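Local atomic coordinates of muconolactone isomerase-like protein (Thermus thermophilus, PDB entry 1VDH), a protein that catalyses the hydrogen peroxide-dependent decarboxylation of Fe-coproporphyrin III to heme b, the last step of coproporphyrin-dependent heme synthesis, as a homopentamer. Residues W15-F26 with A72-L83. Numbering follows the deposited sequence.
Sequences WHVLHDFRLLDF and ADLLFLNLRPGL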
loop_
_atom_site.group_PDB
_atom_site.type_symbol
_atom_site.label_atom_id
_atom_site.label_comp_id
_atom_site.label_asym_id
_atom_site.label_seq_id
_atom_site.Cartn_x
_atom_site.Cartn_y
_atom_site.Cartn_z
ATOM N N TRP A 15 -21.912 0.686 -23.918
ATOM C CA TRP A 15 -22.051 -0.451 -23.015
ATOM C C TRP A 15 -21.256 -0.276 -21.726
ATOM O O TRP A 15 -20.213 0.385 -21.708
ATOM C CB TRP A 15 -21.574 -1.740 -23.695
ATOM C CG TRP A 15 -22.591 -2.432 -24.558
ATOM C CD1 TRP A 15 -23.947 -2.234 -24.568
ATOM C CD2 TRP A 15 -22.329 -3.457 -25.525
ATOM N NE1 TRP A 15 -24.543 -3.079 -25.478
ATOM C CE2 TRP A 15 -23.572 -3.838 -26.081
ATOM C CE3 TRP A 15 -21.162 -4.091 -25.979
ATOM C CZ2 TRP A 15 -23.681 -4.824 -27.068
ATOM C CZ3 TRP A 15 -21.270 -5.072 -26.961
ATOM C CH2 TRP A 15 -22.523 -5.428 -27.495
ATOM N N HIS A 16 -21.775 -0.855 -20.647
ATOM C CA HIS A 16 -21.110 -0.831 -19.350
ATOM C C HIS A 16 -20.121 -1.985 -19.404
ATOM O O HIS A 16 -20.373 -2.991 -20.064
ATOM C CB HIS A 16 -22.116 -1.026 -18.221
ATOM C CG HIS A 16 -23.036 0.141 -18.036
ATOM N ND1 HIS A 16 -23.357 0.647 -16.795
ATOM C CD2 HIS A 16 -23.686 0.912 -18.940
ATOM C CE1 HIS A 16 -24.169 1.679 -16.942
ATOM N NE2 HIS A 16 -24.384 1.861 -18.232
ATOM N N VAL A 17 -18.996 -1.832 -18.719
ATOM C CA VAL A 17 -17.943 -2.832 -18.748
ATOM C C VAL A 17 -17.472 -3.279 -17.372
ATOM O O VAL A 17 -17.281 -2.460 -16.472
ATOM C CB VAL A 17 -16.699 -2.274 -19.488
ATOM C CG1 VAL A 17 -15.698 -3.379 -19.752
ATOM C CG2 VAL A 17 -17.107 -1.579 -20.786
ATOM N N LEU A 18 -17.256 -4.580 -17.226
ATOM C CA LEU A 18 -16.744 -5.117 -15.978
ATOM C C LEU A 18 -15.535 -6.011 -16.229
ATOM O O LEU A 18 -15.603 -6.965 -17.011
ATOM C CB LEU A 18 -17.807 -5.915 -15.215
ATOM C CG LEU A 18 -17.280 -6.627 -13.957
ATOM C CD1 LEU A 18 -16.841 -5.603 -12.912
ATOM C CD2 LEU A 18 -18.344 -7.549 -13.377
ATOM N N HIS A 19 -14.411 -5.648 -15.620
ATOM C CA HIS A 19 -13.203 -6.459 -15.701
ATOM C C HIS A 19 -13.196 -7.202 -14.378
ATOM O O HIS A 19 -13.202 -6.585 -13.315
ATOM C CB HIS A 19 -11.946 -5.597 -15.804
ATOM C CG HIS A 19 -11.684 -5.081 -17.179
ATOM N ND1 HIS A 19 -12.349 -3.993 -17.703
ATOM C CD2 HIS A 19 -10.824 -5.497 -18.137
ATOM C CE1 HIS A 19 -11.907 -3.760 -18.924
ATOM N NE2 HIS A 19 -10.983 -4.659 -19.212
ATOM N N ASP A 20 -13.209 -8.525 -14.445
ATOM C CA ASP A 20 -13.221 -9.343 -13.244
ATOM C C ASP A 20 -11.990 -10.238 -13.265
ATOM O O ASP A 20 -11.969 -11.258 -13.958
ATOM C CB ASP A 20 -14.515 -10.178 -13.214
ATOM C CG ASP A 20 -14.707 -10.958 -11.914
ATOM O OD1 ASP A 20 -13.748 -11.135 -11.129
ATOM O OD2 ASP A 20 -15.843 -11.415 -11.684
ATOM N N PHE A 21 -10.959 -9.823 -12.532
ATOM C CA PHE A 21 -9.709 -10.573 -12.433
ATOM C C PHE A 21 -9.718 -11.475 -11.208
ATOM O O PHE A 21 -9.990 -11.022 -10.093
ATOM C CB PHE A 21 -8.510 -9.621 -12.316
ATOM C CG PHE A 21 -8.239 -8.824 -13.555
ATOM C CD1 PHE A 21 -7.466 -9.355 -14.582
ATOM C CD2 PHE A 21 -8.719 -7.522 -13.676
ATOM C CE1 PHE A 21 -7.167 -8.605 -15.709
ATOM C CE2 PHE A 21 -8.429 -6.760 -14.803
ATOM C CZ PHE A 21 -7.650 -7.300 -15.822
ATOM N N ARG A 22 -9.356 -12.739 -11.406
ATOM C CA ARG A 22 -9.318 -13.694 -10.310
ATOM C C ARG A 22 -8.060 -14.546 -10.356
ATOM O O ARG A 22 -7.435 -14.703 -11.414
ATOM C CB ARG A 22 -10.551 -14.604 -10.352
ATOM C CG ARG A 22 -11.853 -13.839 -10.496
ATOM C CD ARG A 22 -12.896 -14.289 -9.504
ATOM N NE ARG A 22 -14.141 -13.561 -9.725
ATOM C CZ ARG A 22 -15.264 -13.759 -9.048
ATOM N NH1 ARG A 22 -15.312 -14.669 -8.084
ATOM N NH2 ARG A 22 -16.343 -13.057 -9.356
ATOM N N LEU A 23 -7.673 -15.051 -9.188
ATOM C CA LEU A 23 -6.506 -15.916 -9.055
ATOM C C LEU A 23 -7.005 -17.335 -8.826
ATOM O O LEU A 23 -7.973 -17.553 -8.092
ATOM C CB LEU A 23 -5.642 -15.482 -7.871
ATOM C CG LEU A 23 -4.766 -14.244 -8.070
ATOM C CD1 LEU A 23 -4.243 -13.791 -6.720
ATOM C CD2 LEU A 23 -3.605 -14.562 -9.030
ATOM N N LEU A 24 -6.346 -18.299 -9.455
ATOM C CA LEU A 24 -6.731 -19.694 -9.307
ATOM C C LEU A 24 -5.957 -20.370 -8.180
ATOM O O LEU A 24 -4.743 -20.205 -8.054
ATOM C CB LEU A 24 -6.497 -20.445 -10.622
ATOM C CG LEU A 24 -6.728 -21.962 -10.604
ATOM C CD1 LEU A 24 -8.211 -22.267 -10.426
ATOM C CD2 LEU A 24 -6.205 -22.577 -11.896
ATOM N N ASP A 25 -6.674 -21.077 -7.316
ATOM C CA ASP A 25 -6.021 -21.807 -6.244
ATOM C C ASP A 25 -5.623 -23.130 -6.906
ATOM O O ASP A 25 -6.382 -24.104 -6.879
ATOM C CB ASP A 25 -6.987 -22.049 -5.077
ATOM C CG ASP A 25 -6.303 -22.677 -3.861
ATOM O OD1 ASP A 25 -5.225 -23.293 -4.008
ATOM O OD2 ASP A 25 -6.856 -22.557 -2.750
ATOM N N PHE A 26 -4.451 -23.132 -7.541
ATOM C CA PHE A 26 -3.930 -24.308 -8.241
ATOM C C PHE A 26 -3.911 -25.575 -7.395
ATOM O O PHE A 26 -4.415 -26.612 -7.821
ATOM C CB PHE A 26 -2.519 -24.040 -8.782
ATOM C CG PHE A 26 -2.492 -23.236 -10.050
ATOM C CD1 PHE A 26 -2.637 -21.852 -10.019
ATOM C CD2 PHE A 26 -2.319 -23.864 -11.279
ATOM C CE1 PHE A 26 -2.613 -21.104 -11.197
ATOM C CE2 PHE A 26 -2.293 -23.128 -12.464
ATOM C CZ PHE A 26 -2.441 -21.743 -12.424
ATOM N N ALA A 72 -3.070 -11.733 -11.467
ATOM C CA ALA A 72 -4.322 -12.426 -11.782
ATOM C C ALA A 72 -3.998 -13.615 -12.672
ATOM O O ALA A 72 -2.971 -13.616 -13.333
ATOM C CB ALA A 72 -5.285 -11.490 -12.510
ATOM N N ASP A 73 -4.889 -14.604 -12.705
ATOM C CA ASP A 73 -4.709 -15.796 -13.538
ATOM C C ASP A 73 -5.778 -15.848 -14.625
ATOM O O ASP A 73 -5.519 -16.286 -15.739
ATOM C CB ASP A 73 -4.791 -17.065 -12.688
ATOM C CG ASP A 73 -3.650 -17.180 -11.711
ATOM O OD1 ASP A 73 -3.855 -17.742 -10.614
ATOM O OD2 ASP A 73 -2.540 -16.720 -12.044
ATOM N N LEU A 74 -6.987 -15.414 -14.286
ATOM C CA LEU A 74 -8.085 -15.402 -15.240
ATOM C C LEU A 74 -8.807 -14.064 -15.218
ATOM O O LEU A 74 -9.037 -13.482 -14.155
ATOM C CB LEU A 74 -9.084 -16.530 -14.933
ATOM C CG LEU A 74 -8.674 -17.988 -15.190
ATOM C CD1 LEU A 74 -9.678 -18.937 -14.527
ATOM C CD2 LEU A 74 -8.594 -18.261 -16.688
ATOM N N LEU A 75 -9.098 -13.552 -16.406
ATOM C CA LEU A 75 -9.838 -12.309 -16.549
ATOM C C LEU A 75 -11.175 -12.657 -17.182
ATOM O O LEU A 75 -11.218 -13.304 -18.230
ATOM C CB LEU A 75 -9.118 -11.320 -17.476
ATOM C CG LEU A 75 -10.015 -10.204 -18.044
ATOM C CD1 LEU A 75 -10.591 -9.345 -16.911
ATOM C CD2 LEU A 75 -9.237 -9.334 -19.029
ATOM N N PHE A 76 -12.256 -12.257 -16.519
ATOM C CA PHE A 76 -13.599 -12.466 -17.040
ATOM C C PHE A 76 -14.073 -11.072 -17.421
ATOM O O PHE A 76 -14.376 -10.248 -16.556
ATOM C CB PHE A 76 -14.515 -13.081 -15.978
ATOM C CG PHE A 76 -14.083 -14.444 -15.528
ATOM C CD1 PHE A 76 -13.173 -14.590 -14.485
ATOM C CD2 PHE A 76 -14.577 -15.584 -16.152
ATOM C CE1 PHE A 76 -12.759 -15.858 -14.069
ATOM C CE2 PHE A 76 -14.172 -16.855 -15.745
ATOM C CZ PHE A 76 -13.259 -16.993 -14.700
ATOM N N LEU A 77 -14.056 -10.792 -18.720
ATOM C CA LEU A 77 -14.461 -9.495 -19.241
ATOM C C LEU A 77 -15.879 -9.571 -19.782
ATOM O O LEU A 77 -16.191 -10.438 -20.600
ATOM C CB LEU A 77 -13.500 -9.048 -20.353
ATOM C CG LEU A 77 -13.842 -7.758 -21.117
ATOM C CD1 LEU A 77 -13.916 -6.573 -20.161
ATOM C CD2 LEU A 77 -12.796 -7.497 -22.200
ATOM N N ASN A 78 -16.728 -8.654 -19.327
ATOM C CA ASN A 78 -18.119 -8.607 -19.765
ATOM C C ASN A 78 -18.590 -7.190 -20.032
ATOM O O ASN A 78 -18.222 -6.255 -19.317
ATOM C CB ASN A 78 -19.042 -9.252 -18.722
ATOM C CG ASN A 78 -19.139 -10.752 -18.878
ATOM O OD1 ASN A 78 -19.836 -11.248 -19.764
ATOM N ND2 ASN A 78 -18.457 -11.487 -18.006
ATOM N N LEU A 79 -19.370 -7.036 -21.098
ATOM C CA LEU A 79 -19.940 -5.747 -21.476
ATOM C C LEU A 79 -21.447 -5.952 -21.601
ATOM O O LEU A 79 -21.889 -6.962 -22.149
ATOM C CB LEU A 79 -19.361 -5.244 -22.804
ATOM C CG LEU A 79 -17.924 -4.710 -22.790
ATOM C CD1 LEU A 79 -16.932 -5.856 -22.898
ATOM C CD2 LEU A 79 -17.721 -3.728 -23.943
ATOM N N ARG A 80 -22.226 -5.019 -21.055
ATOM C CA ARG A 80 -23.691 -5.110 -21.081
ATOM C C ARG A 80 -24.289 -3.708 -21.209
ATOM O O ARG A 80 -23.595 -2.712 -21.001
ATOM C CB ARG A 80 -24.207 -5.744 -19.780
ATOM C CG ARG A 80 -23.706 -7.152 -19.465
ATOM C CD ARG A 80 -24.289 -8.212 -20.395
ATOM N NE ARG A 80 -23.990 -9.554 -19.900
ATOM C CZ ARG A 80 -22.868 -10.226 -20.147
ATOM N NH1 ARG A 80 -21.917 -9.700 -20.913
ATOM N NH2 ARG A 80 -22.660 -11.395 -19.556
ATOM N N PRO A 81 -25.588 -3.613 -21.560
ATOM C CA PRO A 81 -26.283 -2.326 -21.716
ATOM C C PRO A 81 -26.472 -1.543 -20.406
ATOM O O PRO A 81 -26.930 -0.401 -20.432
ATOM C CB PRO A 81 -27.639 -2.735 -22.306
ATOM C CG PRO A 81 -27.353 -4.021 -23.001
ATOM C CD PRO A 81 -26.447 -4.718 -22.020
ATOM N N GLY A 82 -26.118 -2.152 -19.276
ATOM C CA GLY A 82 -26.262 -1.480 -17.990
ATOM C C GLY A 82 -25.509 -2.168 -16.864
ATOM O O GLY A 82 -24.859 -3.192 -17.088
ATOM N N LEU A 83 -25.606 -1.624 -15.651
ATOM C CA LEU A 83 -24.922 -2.203 -14.493
ATOM C C LEU A 83 -25.571 -3.491 -13.991
ATOM O O LEU A 83 -24.876 -4.439 -13.623
ATOM C CB LEU A 83 -24.843 -1.187 -13.346
ATOM C CG LEU A 83 -24.245 -1.664 -12.014
ATOM C CD1 LEU A 83 -22.820 -2.176 -12.200
ATOM C CD2 LEU A 83 -24.275 -0.522 -10.997
HETATM O O HOH W 1 -2.767 -18.327 -8.273
#
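His-16 lays its ring against Gly-82, in the turn that follows strand 74-80. Its CB sits 3.6 Å from Arg-80 O, with CG leaning over Gly-82 CA and C; that CA lies 3.6 Å from the ring centroid, a CH-pi contact over one face. CD2 also nears Pro-81 O, CE1 nears Leu-83 N and NE2 Gly-82 CA, while ND1, close to Leu-83 N at a poor angle, is hydrogen-bonded instead to Tyr-109 OH. An alanine here would probably open a gap over Gly-82 and leave the Tyr-109 hydroxyl without this partner. On the face bearing Val-17, His-19 and Phe-21, a leucine methyl lies over one face of each of two rings, as CH-pi contacts: Leu-77 CD1 stands 3.6 Å from the His-19 ring centroid, and Leu-75 CD1 3.7 Å from that of Phe-21. His-19 NE2 is hydrogen-bonded to Asp-201 OD1. Leu-75 reaches over Phe-21 because its CG is anti to the backbone N (chi1 161°). On the other face Arg-22 grips Asp-20 side-on, NE to OD1 and NH2 to OD2, a salt bridge, with Arg-22 CG close to Phe-76 CE1. Where strand 74-80 begins, the backbone N atoms of Asp-73 and Leu-74 both donate to Arg-22 O, a classic beta bulge, and Asp-73 OD1 takes Leu-24 N at 2.8 Å on its anti lone pair. A water joins OD1 to Leu-24 O. Antiparallel pairing of strands 10-24 and 74-80 belongs to the dimeric alpha-beta barrel fold of the chlorite dismutase family, with the side chain of Phe-21 about 8 Å from that of Pro-146, part of the predicted coproheme site.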